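Local coordinates for chitin oligosaccharide binding protein NagB2 (Paenibacillus sp. FPU-7, PDB 7EHU) that binds short chitin oligosaccharides and, as an extracellular solute-binding protein, probably hands them to an ABC transporter for uptake, at residues L121-E124 and D125-F128; L203-S206 and L207-A210; K240-D244 and K245-D249; L253-K256 and Y257-Q261; Q422-Q425 and D426-N429. All coordinates share one frame; numbering follows the deposited sequence. Where two conformers were deposited one is given.

Contact 1. Residues L121-E124 and D125-F128; sequences LGLE and DKFF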
loop_
_atom_site.group_PDB
_atom_site.type_symbol
_atom_site.label_atom_id
_atom_site.label_comp_id
_atom_site.label_asym_id
_atom_site.label_seq_id
_atom_site.Cartn_x
_atom_site.Cartn_y
_atom_site.Cartn_z
ATOM N N LEU A 121 -4.359 27.005 -5.687
ATOM C CA LEU A 121 -4.627 26.136 -6.824
ATOM C C LEU A 121 -6.065 25.621 -6.869
ATOM O O LEU A 121 -6.399 24.844 -7.763
ATOM C CB LEU A 121 -3.663 24.950 -6.804
ATOM C CG LEU A 121 -2.189 25.308 -6.953
ATOM C CD1 LEU A 121 -1.339 24.038 -6.905
ATOM C CD2 LEU A 121 -1.913 26.092 -8.217
ATOM N N GLY A 122 -6.918 26.018 -5.927
ATOM C CA GLY A 122 -8.278 25.527 -5.897
ATOM C C GLY A 122 -8.454 24.090 -5.460
ATOM O O GLY A 122 -9.499 23.496 -5.746
ATOM N N LEU A 123 -7.483 23.531 -4.736
ATOM C CA LEU A 123 -7.420 22.107 -4.422
ATOM C C LEU A 123 -7.780 21.787 -2.975
ATOM O O LEU A 123 -7.755 20.616 -2.600
ATOM C CB LEU A 123 -6.010 21.580 -4.739
ATOM C CG LEU A 123 -5.678 21.415 -6.225
ATOM C CD1 LEU A 123 -4.167 21.160 -6.389
ATOM C CD2 LEU A 123 -6.473 20.299 -6.873
ATOM N N GLU A 124 -8.133 22.780 -2.151
ATOM C CA GLU A 124 -8.229 22.531 -0.711
ATOM C C GLU A 124 -9.150 21.378 -0.362
ATOM O O GLU A 124 -8.858 20.589 0.545
ATOM C CB GLU A 124 -8.778 23.762 0.010
ATOM C CG GLU A 124 -7.905 24.943 -0.058
ATOM C CD GLU A 124 -8.557 26.125 0.574
ATOM O OE1 GLU A 124 -8.231 26.380 1.750
ATOM O OE2 GLU A 124 -9.444 26.733 -0.097
ATOM N N ASP A 125 -10.301 21.323 -1.014
ATOM C CA ASP A 125 -11.382 20.402 -0.690
ATOM C C ASP A 125 -11.502 19.229 -1.661
ATOM O O ASP A 125 -12.520 18.525 -1.640
ATOM C CB ASP A 125 -12.705 21.168 -0.697
ATOM C CG ASP A 125 -12.623 22.460 0.078
ATOM O OD1 ASP A 125 -12.583 22.360 1.313
ATOM O OD2 ASP A 125 -12.627 23.565 -0.517
ATOM N N LYS A 126 -10.515 19.021 -2.526
ATOM C CA LYS A 126 -10.662 18.115 -3.657
ATOM C C LYS A 126 -10.305 16.672 -3.345
ATOM O O LYS A 126 -10.613 15.785 -4.140
ATOM C CB LYS A 126 -9.812 18.627 -4.824
ATOM C CG LYS A 126 -10.465 19.681 -5.684
ATOM C CD LYS A 126 -11.166 20.792 -4.948
ATOM C CE LYS A 126 -11.931 21.677 -5.941
ATOM N NZ LYS A 126 -12.349 22.884 -5.254
ATOM N N PHE A 127 -9.656 16.401 -2.232
ATOM C CA PHE A 127 -9.199 15.059 -1.901
ATOM C C PHE A 127 -10.193 14.364 -0.984
ATOM O O PHE A 127 -10.754 14.967 -0.083
ATOM C CB PHE A 127 -7.804 15.127 -1.260
ATOM C CG PHE A 127 -6.746 15.626 -2.215
ATOM C CD1 PHE A 127 -6.544 16.979 -2.411
ATOM C CD2 PHE A 127 -5.990 14.746 -2.974
ATOM C CE1 PHE A 127 -5.610 17.433 -3.295
ATOM C CE2 PHE A 127 -5.062 15.202 -3.869
ATOM C CZ PHE A 127 -4.859 16.540 -4.022
ATOM N N PHE A 128 -10.385 13.066 -1.189
ATOM C CA PHE A 128 -11.247 12.325 -0.274
ATOM C C PHE A 128 -10.775 12.488 1.171
ATOM O O PHE A 128 -11.584 12.719 2.077
ATOM C CB PHE A 128 -11.290 10.842 -0.651
ATOM C CG PHE A 128 -12.058 10.547 -1.906
ATOM C CD1 PHE A 128 -13.437 10.596 -1.932
ATOM C CD2 PHE A 128 -11.392 10.235 -3.070
ATOM C CE1 PHE A 128 -14.125 10.315 -3.108
ATOM C CE2 PHE A 128 -12.084 9.962 -4.230
ATOM C CZ PHE A 128 -13.437 10.009 -4.247
HETATM O O HOH W 1 -9.016 17.905 0.125
HETATM O O HOH W 2 -12.381 26.259 -0.072
#
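A type I beta turn from L123 to K126 carries the chain away from helix 115-121. The helix itself ends in a Schellman motif, with G122 the first residue to leave helical geometry at positive phi. The turn is closed by K126 N, which donates to L123 O over 3.2 Å. The N-H points almost straight at the oxygen, at 167°, yet it arrives from above the carbonyl plane and not on a lone pair. K126 then folds its side chain back along the turn. A bend at chi2 (45°) sends the otherwise extended chain toward G122. The result is a weak hydrogen bond of 3.0 Å from K126 NZ to G122 O. K126 CE and CD also crowd this oxygen.

On the buried side, L123 CB lies 4.4 Å from F127 CE1. L123 O sits at the edge of the F127 ring, near its plane. Both side chains face the protein interior: L123 packs on L118 and I336, and F127 on L142 and P143. The solvent side is polar. E124 and D125 carry like charges, and E124 OE2 stays 4.5 Å from D125 OD2. Water 2 donates to both oxygens, which probably eases their repulsion. Water 1 ties the backbone past the turn and lies at the edge of the F127 ring, in its plane. Water 1 donates to E124 O over 2.7 Å and accepts from F127 N at 2.9 Å.

Contact 2. Residues L203-S206 and L207-A210; sequences LANS and LFVA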
loop_
_atom_site.group_PDB
_atom_site.type_symbol
_atom_site.label_atom_id
_atom_site.label_comp_id
_atom_site.label_asym_id
_atom_site.label_seq_id
_atom_site.Cartn_x
_atom_site.Cartn_y
_atom_site.Cartn_z
ATOM N N LEU A 203 -0.847 -9.301 4.660
ATOM C CA LEU A 203 -1.689 -10.363 5.178
ATOM C C LEU A 203 -1.677 -10.387 6.692
ATOM O O LEU A 203 -2.727 -10.537 7.323
ATOM C CB LEU A 203 -1.214 -11.691 4.599
ATOM C CG LEU A 203 -2.033 -12.920 4.982
ATOM C CD1 LEU A 203 -3.505 -12.761 4.610
ATOM C CD2 LEU A 203 -1.449 -14.167 4.323
ATOM N N ALA A 204 -0.496 -10.234 7.290
ATOM C CA ALA A 204 -0.400 -10.234 8.743
ATOM C C ALA A 204 -1.244 -9.125 9.346
ATOM O O ALA A 204 -1.913 -9.335 10.364
ATOM C CB ALA A 204 1.058 -10.084 9.172
ATOM N N ASN A 205 -1.214 -7.936 8.739
ATOM C CA ASN A 205 -1.941 -6.792 9.283
ATOM C C ASN A 205 -3.440 -7.018 9.251
ATOM O O ASN A 205 -4.116 -6.809 10.267
ATOM C CB ASN A 205 -1.251 -5.501 8.790
ATOM C CG ASN A 205 -1.914 -4.166 9.139
ATOM O OD1 ASN A 205 -1.874 -3.206 8.361
ATOM N ND2 ASN A 205 -2.720 -4.165 10.198
ATOM N N SER A 206 -3.969 -7.556 8.155
ATOM C CA SER A 206 -5.395 -7.863 8.155
ATOM C C SER A 206 -5.740 -8.991 9.117
ATOM O O SER A 206 -6.828 -8.977 9.695
ATOM C CB SER A 206 -5.926 -8.100 6.744
ATOM O OG SER A 206 -6.116 -6.868 6.070
ATOM N N LEU A 207 -4.826 -9.950 9.318
ATOM C CA LEU A 207 -5.051 -11.004 10.302
ATOM C C LEU A 207 -5.159 -10.444 11.711
ATOM O O LEU A 207 -6.105 -10.761 12.432
ATOM C CB LEU A 207 -3.948 -12.050 10.237
ATOM C CG LEU A 207 -4.268 -13.236 9.338
ATOM C CD1 LEU A 207 -2.989 -14.010 9.011
ATOM C CD2 LEU A 207 -5.273 -14.145 10.005
ATOM N N PHE A 208 -4.187 -9.624 12.137
ATOM C CA PHE A 208 -4.213 -9.181 13.532
ATOM C C PHE A 208 -5.276 -8.121 13.792
ATOM O O PHE A 208 -5.736 -8.000 14.928
ATOM C CB PHE A 208 -2.831 -8.880 14.146
ATOM C CG PHE A 208 -2.075 -7.688 13.589
ATOM C CD1 PHE A 208 -2.480 -6.382 13.829
ATOM C CD2 PHE A 208 -0.862 -7.879 12.936
ATOM C CE1 PHE A 208 -1.710 -5.312 13.368
ATOM C CE2 PHE A 208 -0.117 -6.814 12.480
ATOM C CZ PHE A 208 -0.543 -5.547 12.695
ATOM N N VAL A 209 -5.702 -7.374 12.773
ATOM C CA VAL A 209 -6.864 -6.518 12.963
ATOM C C VAL A 209 -8.123 -7.373 13.035
ATOM O O VAL A 209 -9.025 -7.105 13.837
ATOM C CB VAL A 209 -6.919 -5.410 11.890
ATOM C CG1 VAL A 209 -8.269 -4.679 11.918
ATOM C CG2 VAL A 209 -5.742 -4.430 12.064
ATOM N N ALA A 210 -8.189 -8.439 12.232
ATOM C CA ALA A 210 -9.340 -9.336 12.299
ATOM C C ALA A 210 -9.444 -10.019 13.654
ATOM O O ALA A 210 -10.555 -10.269 14.136
ATOM C CB ALA A 210 -9.273 -10.397 11.197
#
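N205 and F208 meet one helical turn apart on the buried helix 197-212. The backbone polar groups between them are paired in the regular i to i+4 way. L207 N donates to L203 O, F208 N to A204 O at 2.9 Å, V209 N to N205 O, and A210 N to S206 O. L207 O is hydrogen-bonded to T211 OG1.

The N205 amide is satisfied away from this turn. OD1 accepts from F388 N, and ND2 makes a weak bond to Q217 OE1. The F208 ring meets both the backbone and the amide of N205. N205 CA lies over one face of F208, 3.9 Å from the centroid, as a CH-pi contact. F208 CG sits between its backbone N and carbonyl carbon (chi1 67°), which turns the ring back over N205. There N205 ND2 comes within 3.5 Å of F208 CE1, with amide and ring planes 31° apart. V209 CG2 lies alongside the same amide nitrogen.

This is a core helix of a periplasmic-binding-protein fold. The N205 side chain is about 6 Å from a bound N-acetylglucosamine, close to the glycan site.

Contact 3. Residues K240-D244 and K245-D249; sequences KDLKD and KGYID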
loop_
_atom_site.group_PDB
_atom_site.type_symbol
_atom_site.label_atom_id
_atom_site.label_comp_id
_atom_site.label_asym_id
_atom_site.label_seq_id
_atom_site.Cartn_x
_atom_site.Cartn_y
_atom_site.Cartn_z
ATOM N N LYS A 240 1.098 -18.154 10.889
ATOM C CA LYS A 240 1.968 -19.320 10.912
ATOM C C LYS A 240 1.220 -20.577 10.481
ATOM O O LYS A 240 1.750 -21.379 9.705
ATOM C CB LYS A 240 2.560 -19.458 12.318
ATOM C CG LYS A 240 3.540 -20.595 12.525
ATOM C CD LYS A 240 4.686 -20.567 11.530
ATOM C CE LYS A 240 5.690 -21.679 11.803
ATOM N NZ LYS A 240 6.800 -21.632 10.820
ATOM N N ASP A 241 -0.031 -20.743 10.928
ATOM C CA ASP A 241 -0.780 -21.941 10.557
ATOM C C ASP A 241 -1.045 -21.994 9.053
ATOM O O ASP A 241 -1.024 -23.074 8.460
ATOM C CB ASP A 241 -2.091 -22.047 11.350
ATOM C CG ASP A 241 -2.678 -23.462 11.323
ATOM O OD1 ASP A 241 -2.017 -24.397 11.845
ATOM O OD2 ASP A 241 -3.791 -23.647 10.777
ATOM N N LEU A 242 -1.255 -20.846 8.409
ATOM C CA LEU A 242 -1.446 -20.852 6.963
ATOM C C LEU A 242 -0.210 -21.385 6.247
ATOM O O LEU A 242 -0.322 -22.057 5.217
ATOM C CB LEU A 242 -1.718 -19.434 6.471
ATOM C CG LEU A 242 -3.049 -18.789 6.850
ATOM C CD1 LEU A 242 -3.066 -17.349 6.384
ATOM C CD2 LEU A 242 -4.231 -19.549 6.270
ATOM N N LYS A 243 0.980 -21.036 6.738
ATOM C CA LYS A 243 2.208 -21.567 6.154
ATOM C C LYS A 243 2.386 -23.044 6.493
ATOM O O LYS A 243 2.722 -23.841 5.610
ATOM C CB LYS A 243 3.397 -20.738 6.652
ATOM C CG LYS A 243 4.797 -21.125 6.140
ATOM C CD LYS A 243 5.023 -20.775 4.677
ATOM C CE LYS A 243 6.396 -21.244 4.195
ATOM N NZ LYS A 243 6.524 -22.737 4.138
ATOM N N ASP A 244 2.145 -23.422 7.761
ATOM C CA ASP A 244 2.315 -24.813 8.193
ATOM C C ASP A 244 1.464 -25.764 7.368
ATOM O O ASP A 244 1.866 -26.907 7.106
ATOM C CB ASP A 244 1.904 -24.972 9.663
ATOM C CG ASP A 244 2.908 -24.384 10.630
ATOM O OD1 ASP A 244 4.074 -24.195 10.229
ATOM O OD2 ASP A 244 2.529 -24.104 11.798
ATOM N N LYS A 245 0.259 -25.331 7.002
ATOM C CA LYS A 245 -0.677 -26.151 6.249
ATOM C C LYS A 245 -0.347 -26.209 4.760
ATOM O O LYS A 245 -1.006 -26.953 4.026
ATOM C CB LYS A 245 -2.098 -25.576 6.430
ATOM C CG LYS A 245 -2.707 -25.741 7.837
ATOM C CD LYS A 245 -3.689 -26.902 7.922
ATOM C CE LYS A 245 -4.187 -27.148 9.354
ATOM N NZ LYS A 245 -4.936 -25.999 9.933
ATOM N N GLY A 246 0.628 -25.434 4.282
ATOM C CA GLY A 246 0.869 -25.347 2.853
ATOM C C GLY A 246 -0.098 -24.453 2.109
ATOM O O GLY A 246 -0.191 -24.523 0.879
ATOM N N TYR A 247 -0.818 -23.590 2.817
ATOM C CA TYR A 247 -1.760 -22.696 2.156
ATOM C C TYR A 247 -1.039 -21.498 1.539
ATOM O O TYR A 247 -1.346 -21.104 0.417
ATOM C CB TYR A 247 -2.858 -22.283 3.139
ATOM C CG TYR A 247 -3.713 -23.414 3.713
ATOM C CD1 TYR A 247 -3.911 -24.608 3.018
ATOM C CD2 TYR A 247 -4.359 -23.262 4.934
ATOM C CE1 TYR A 247 -4.720 -25.610 3.526
ATOM C CE2 TYR A 247 -5.162 -24.263 5.456
ATOM C CZ TYR A 247 -5.329 -25.438 4.744
ATOM O OH TYR A 247 -6.135 -26.454 5.200
ATOM N N ILE A 248 -0.064 -20.922 2.240
ATOM C CA ILE A 248 0.843 -19.947 1.643
ATOM C C ILE A 248 1.885 -20.702 0.822
ATOM O O ILE A 248 2.402 -21.733 1.261
ATOM C CB ILE A 248 1.493 -19.075 2.734
ATOM C CG1 ILE A 248 0.456 -18.155 3.379
ATOM C CG2 ILE A 248 2.642 -18.249 2.165
ATOM C CD1 ILE A 248 0.910 -17.499 4.705
ATOM N N ASP A 249 2.163 -20.221 -0.399
ATOM C CA ASP A 249 3.158 -20.797 -1.310
ATOM C C ASP A 249 4.418 -21.169 -0.531
ATOM O O ASP A 249 5.016 -20.306 0.112
ATOM C CB ASP A 249 3.509 -19.756 -2.375
ATOM C CG ASP A 249 4.408 -20.292 -3.472
ATOM O OD1 ASP A 249 5.043 -21.347 -3.298
ATOM O OD2 ASP A 249 4.470 -19.628 -4.533
HETATM O O HOH W 3 3.842 -23.485 2.897
#
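D241 and K245 cross obliquely on the outer side of the last turn of helix 230-244. The lysine chain bends at chi2 and chi4, and this brings K245 NZ to D241 OD2 at 2.7 Å. The salt bridge uses the syn lone pair of the carboxylate. It lies beside the backbone bond from K245 N to D241 O, so the two residues are joined twice. K245 also covers the next aromatic group. Its CB sits 3.4 Å above the plane of the Y247 ring, over the centre of one face.

L242 meets Y247 differently. The two side chains cross at about a right angle, and L242 CD2 touches the ring edge at CD2 of Y247, 3.9 Å away. I248 points back toward the helix and lays its CD1 against L242 CB at 3.7 Å. Its CG1 is anti to the carbonyl carbon (chi1 -69°), which turns that branch inward.

The helix ends in a Schellman motif at G246. Its positive phi leaves no room for a side chain beside the carbonyl of K245. L242 O is gripped twice. Y247 N meets L242 O nearly end-on at 2.9 Å, while I248 N reaches L242 O from above the carbonyl plane at 3.2 Å. Water 3 ties K243 O, K243 NZ and I248 O together.

L242 and Y247 rest on L177 of helix 170-182. L242 and I248 also pack on L203 of helix 197-212. Beyond the cap, backbone bonds from Y247 and D249 to I188 join the turn to strand 188-189.

Contact 4. Residues L253-K256 and Y257-Q261; sequences LGLK and YSEGQ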
loop_
_atom_site.group_PDB
_atom_site.type_symbol
_atom_site.label_atom_id
_atom_site.label_comp_id
_atom_site.label_asym_id
_atom_site.label_seq_id
_atom_site.Cartn_x
_atom_site.Cartn_y
_atom_site.Cartn_z
ATOM N N LEU A 253 9.475 -17.298 0.728
ATOM C CA LEU A 253 10.711 -16.607 1.090
ATOM C C LEU A 253 11.735 -16.608 -0.041
ATOM O O LEU A 253 12.750 -15.909 0.069
ATOM C CB LEU A 253 11.319 -17.181 2.381
ATOM C CG LEU A 253 10.434 -17.106 3.627
ATOM C CD1 LEU A 253 11.169 -17.688 4.839
ATOM C CD2 LEU A 253 9.995 -15.671 3.928
ATOM N N GLY A 254 11.472 -17.325 -1.130
ATOM C CA GLY A 254 12.349 -17.340 -2.282
ATOM C C GLY A 254 11.878 -16.470 -3.427
ATOM O O GLY A 254 12.499 -16.486 -4.498
ATOM N N LEU A 255 10.802 -15.704 -3.231
ATOM C CA LEU A 255 10.196 -14.926 -4.297
ATOM C C LEU A 255 10.102 -13.468 -3.891
ATOM O O LEU A 255 9.784 -13.159 -2.740
ATOM C CB LEU A 255 8.782 -15.434 -4.567
ATOM C CG LEU A 255 8.711 -16.851 -5.128
ATOM C CD1 LEU A 255 7.267 -17.361 -5.032
ATOM C CD2 LEU A 255 9.191 -16.923 -6.569
ATOM N N LYS A 256 10.342 -12.582 -4.848
ATOM C CA LYS A 256 10.093 -11.157 -4.683
ATOM C C LYS A 256 8.592 -10.883 -4.760
ATOM O O LYS A 256 7.821 -11.682 -5.296
ATOM C CB LYS A 256 10.786 -10.390 -5.814
ATOM C CG LYS A 256 12.295 -10.593 -5.943
ATOM C CD LYS A 256 12.927 -9.593 -6.930
ATOM C CE LYS A 256 12.241 -9.573 -8.310
ATOM N NZ LYS A 256 13.208 -9.283 -9.417
ATOM N N TYR A 257 8.200 -9.712 -4.248
ATOM C CA TYR A 257 6.800 -9.289 -4.273
ATOM C C TYR A 257 6.189 -9.500 -5.649
ATOM O O TYR A 257 5.114 -10.089 -5.775
ATOM C CB TYR A 257 6.738 -7.799 -3.907
ATOM C CG TYR A 257 5.400 -7.140 -4.044
ATOM C CD1 TYR A 257 4.282 -7.646 -3.410
ATOM C CD2 TYR A 257 5.270 -5.980 -4.785
ATOM C CE1 TYR A 257 3.057 -7.016 -3.519
ATOM C CE2 TYR A 257 4.066 -5.337 -4.907
ATOM C CZ TYR A 257 2.963 -5.847 -4.253
ATOM O OH TYR A 257 1.782 -5.147 -4.365
ATOM N N SER A 258 6.849 -8.987 -6.689
ATOM C CA SER A 258 6.284 -9.051 -8.033
ATOM C C SER A 258 6.221 -10.480 -8.562
ATOM O O SER A 258 5.364 -10.797 -9.407
ATOM C CB SER A 258 7.107 -8.178 -8.971
ATOM O OG SER A 258 8.449 -8.645 -9.043
ATOM N N GLU A 259 7.096 -11.358 -8.070
ATOM C CA GLU A 259 7.036 -12.759 -8.468
ATOM C C GLU A 259 5.863 -13.468 -7.812
ATOM O O GLU A 259 5.248 -14.339 -8.436
ATOM C CB GLU A 259 8.368 -13.428 -8.120
ATOM C CG GLU A 259 9.542 -12.922 -8.990
ATOM C CD GLU A 259 10.929 -13.367 -8.516
ATOM O OE1 GLU A 259 11.092 -13.723 -7.350
ATOM O OE2 GLU A 259 11.858 -13.331 -9.352
ATOM N N GLY A 260 5.505 -13.084 -6.580
ATOM C CA GLY A 260 4.267 -13.567 -5.996
ATOM C C GLY A 260 3.052 -13.124 -6.789
ATOM O O GLY A 260 2.123 -13.902 -7.010
ATOM N N GLN A 261 3.048 -11.867 -7.241
ATOM C CA GLN A 261 1.944 -11.385 -8.061
ATOM C C GLN A 261 1.836 -12.204 -9.342
ATOM O O GLN A 261 0.735 -12.617 -9.727
ATOM C CB GLN A 261 2.143 -9.907 -8.391
ATOM C CG GLN A 261 2.031 -8.987 -7.190
ATOM C CD GLN A 261 2.273 -7.543 -7.555
ATOM O OE1 GLN A 261 3.142 -7.261 -8.388
ATOM N NE2 GLN A 261 1.497 -6.630 -6.989
HETATM O O HOH W 4 13.534 -14.379 -6.042
HETATM O O HOH W 5 11.692 -10.763 -11.274
#
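The carboxylate of E259 is the flat group that meets K256 across the start of helix 257-265. K256 CE lies over one face of it, 3.9 Å from E259 OE2. K256 N donates to E259 OE1 over 2.9 Å, nearly straight at 169°. It reaches the anti side of that oxygen, 34° out of the carboxylate plane. K256 is the N-cap residue and E259 the third residue of the helix. This is the side-chain-to-N-cap bond of a capping box; the K256 side chain does not return it. D196 OD2 adds a bond to Y257 N in the first turn.

The Y257 ring is the second flat group. One face carries Q261 CD, 3.7 Å above the plane and offset toward the rim. The ring also meets W198, with the two planes about 55° apart. Y257 OH is hydrogen-bonded to D274 OD1 and W277 NE1. The side chain lies about 4 Å from a bound N-acetylglucosamine, so the capped turn presents a residue close to the glycan.

Inside the turn, K256 O accepts from G260 N at 3.0 Å and, weakly, from E259 N. E259 holds its chain extended beyond CG, which lets the carboxylate reach back to the cap. L255 CD2 packs against E259 CB at 3.9 Å. K256 NZ stays 4.3 Å from E259 OE2, beyond a salt bridge. Water 5 spans that pair. Water 4 links the other carboxylate oxygen to the loop, donating to both E259 OE1 and G254 O, each at 2.8 Å.

Contact 5. Residues Q422-Q425 and D426-N429; sequences QKVQ and DEAN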
loop_
_atom_site.group_PDB
_atom_site.type_symbol
_atom_site.label_atom_id
_atom_site.label_comp_id
_atom_site.label_asym_id
_atom_site.label_seq_id
_atom_site.Cartn_x
_atom_site.Cartn_y
_atom_site.Cartn_z
ATOM N N GLN A 422 7.280 -6.282 20.918
ATOM C CA GLN A 422 7.001 -5.363 22.019
ATOM C C GLN A 422 8.286 -4.761 22.578
ATOM O O GLN A 422 8.286 -3.605 23.017
ATOM C CB GLN A 422 6.195 -6.045 23.125
ATOM C CG GLN A 422 5.603 -5.064 24.143
ATOM C CD GLN A 422 4.759 -3.981 23.478
ATOM O OE1 GLN A 422 4.033 -4.254 22.530
ATOM N NE2 GLN A 422 4.858 -2.752 23.967
ATOM N N LYS A 423 9.399 -5.501 22.532
ATOM C CA LYS A 423 10.675 -4.938 22.958
ATOM C C LYS A 423 11.042 -3.740 22.092
ATOM O O LYS A 423 11.396 -2.672 22.609
ATOM C CB LYS A 423 11.758 -6.019 22.909
ATOM C CG LYS A 423 13.116 -5.583 23.444
ATOM C CD LYS A 423 14.133 -6.731 23.388
ATOM C CE LYS A 423 15.580 -6.225 23.266
ATOM N NZ LYS A 423 15.731 -4.789 23.661
ATOM N N VAL A 424 10.949 -3.886 20.764
ATOM C CA VAL A 424 11.275 -2.762 19.886
ATOM C C VAL A 424 10.249 -1.641 20.032
ATOM O O VAL A 424 10.607 -0.453 19.975
ATOM C CB VAL A 424 11.511 -3.165 18.411
ATOM C CG1 VAL A 424 12.654 -4.184 18.309
ATOM C CG2 VAL A 424 10.239 -3.688 17.737
ATOM N N GLN A 425 8.975 -1.989 20.250
ATOM C CA GLN A 425 7.941 -0.969 20.410
ATOM C C GLN A 425 8.184 -0.135 21.656
ATOM O O GLN A 425 8.037 1.098 21.634
ATOM C CB GLN A 425 6.577 -1.645 20.515
ATOM C CG GLN A 425 5.400 -0.690 20.513
ATOM C CD GLN A 425 5.300 0.040 19.196
ATOM O OE1 GLN A 425 4.919 -0.557 18.192
ATOM N NE2 GLN A 425 5.631 1.319 19.179
ATOM N N ASP A 426 8.541 -0.797 22.762
ATOM C CA ASP A 426 8.863 -0.089 23.996
ATOM C C ASP A 426 10.044 0.846 23.795
ATOM O O ASP A 426 10.031 1.982 24.281
ATOM C CB ASP A 426 9.188 -1.091 25.105
ATOM C CG ASP A 426 7.959 -1.794 25.655
ATOM O OD1 ASP A 426 6.841 -1.269 25.509
ATOM O OD2 ASP A 426 8.126 -2.854 26.291
ATOM N N GLU A 427 11.082 0.371 23.099
ATOM C CA GLU A 427 12.250 1.198 22.810
ATOM C C GLU A 427 11.865 2.409 21.976
ATOM O O GLU A 427 12.291 3.535 22.261
ATOM C CB GLU A 427 13.331 0.359 22.111
ATOM C CG GLU A 427 14.031 -0.602 23.071
ATOM C CD GLU A 427 14.706 -1.804 22.418
ATOM O OE1 GLU A 427 14.507 -2.061 21.209
ATOM O OE2 GLU A 427 15.431 -2.515 23.153
ATOM N N ALA A 428 11.023 2.204 20.966
ATOM C CA ALA A 428 10.629 3.306 20.097
ATOM C C ALA A 428 9.755 4.304 20.840
ATOM O O ALA A 428 9.837 5.509 20.589
ATOM C CB ALA A 428 9.893 2.762 18.873
ATOM N N ASN A 429 8.901 3.818 21.745
ATOM C CA ASN A 429 8.018 4.715 22.480
ATOM C C ASN A 429 8.794 5.555 23.478
ATOM O O ASN A 429 8.415 6.700 23.754
ATOM C CB ASN A 429 6.938 3.913 23.201
ATOM C CG ASN A 429 5.915 3.315 22.236
ATOM O OD1 ASN A 429 5.886 3.648 21.037
ATOM N ND2 ASN A 429 5.060 2.438 22.750
#
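D426, E427, A428 and N429 each donate a backbone N-H to the residue four positions earlier, from Q422 to Q425, as regular alpha helix; D426 N to Q422 O is 2.8 Å. Two side-chain bonds repeat the same spacing on helix 414-430. Q422 bends at chi2 (55°) and sends NE2 across to D426 OD1, 2.9 Å away. The side chains cross at about a right angle. The donor meets the oxygen from above the carboxylate plane, 54° out of it, and the carboxylate is turned well away from the amide plane. The other end of the Q422 amide, OE1, accepts from W227 N.

One turn on, Q425 NE2 donates to N429 OD1 at 3.0 Å. The two amide planes are 34° apart. Q393 joins both: its OE1 bonds Q425 NE2, and its NE2 bonds N429 OD1. Q425 OE1 accepts from the W227 indole, and N429 ND2 bonds F220 O. Beside them, A428 and Q425 pack on V396 of helix 394-408.

K423 and E427 pair as opposite charges on the exposed side, but K423 NZ and E427 OE2 are modelled too close, so that geometry is doubtful. The firmer chemistry is amide-centred, with one carboxylate. With both ends of the Q422 and Q425 amides bonded, their rotation is probably fixed, and the bonds pin this C-terminal helix to the loops around W227 and Q393.

In the fold
Contact 2 is the buried core of the set, and the other four are partly buried. Contacts 2 and 3 touch: L203 and L207 pack on L242, and L203 also on I248. Contact 3 ends helix 230-244 and contact 4 begins helix 257-265, the next in the chain; D249 meets L255 between them. Contact 1 lies on the opposite side of the chain's centre from contacts 3 and 4, yet shares the Schellman motif with contact 3. Contact 5 touches none of the others; contact 2 is nearest, about 9 Å between nearest atoms. Contact 2 joins helical backbone bonds to ring packing, caps and waters mark contacts 1, 3 and 4, and amide bonding marks contact 5. Contact 4 comes nearest the glycan.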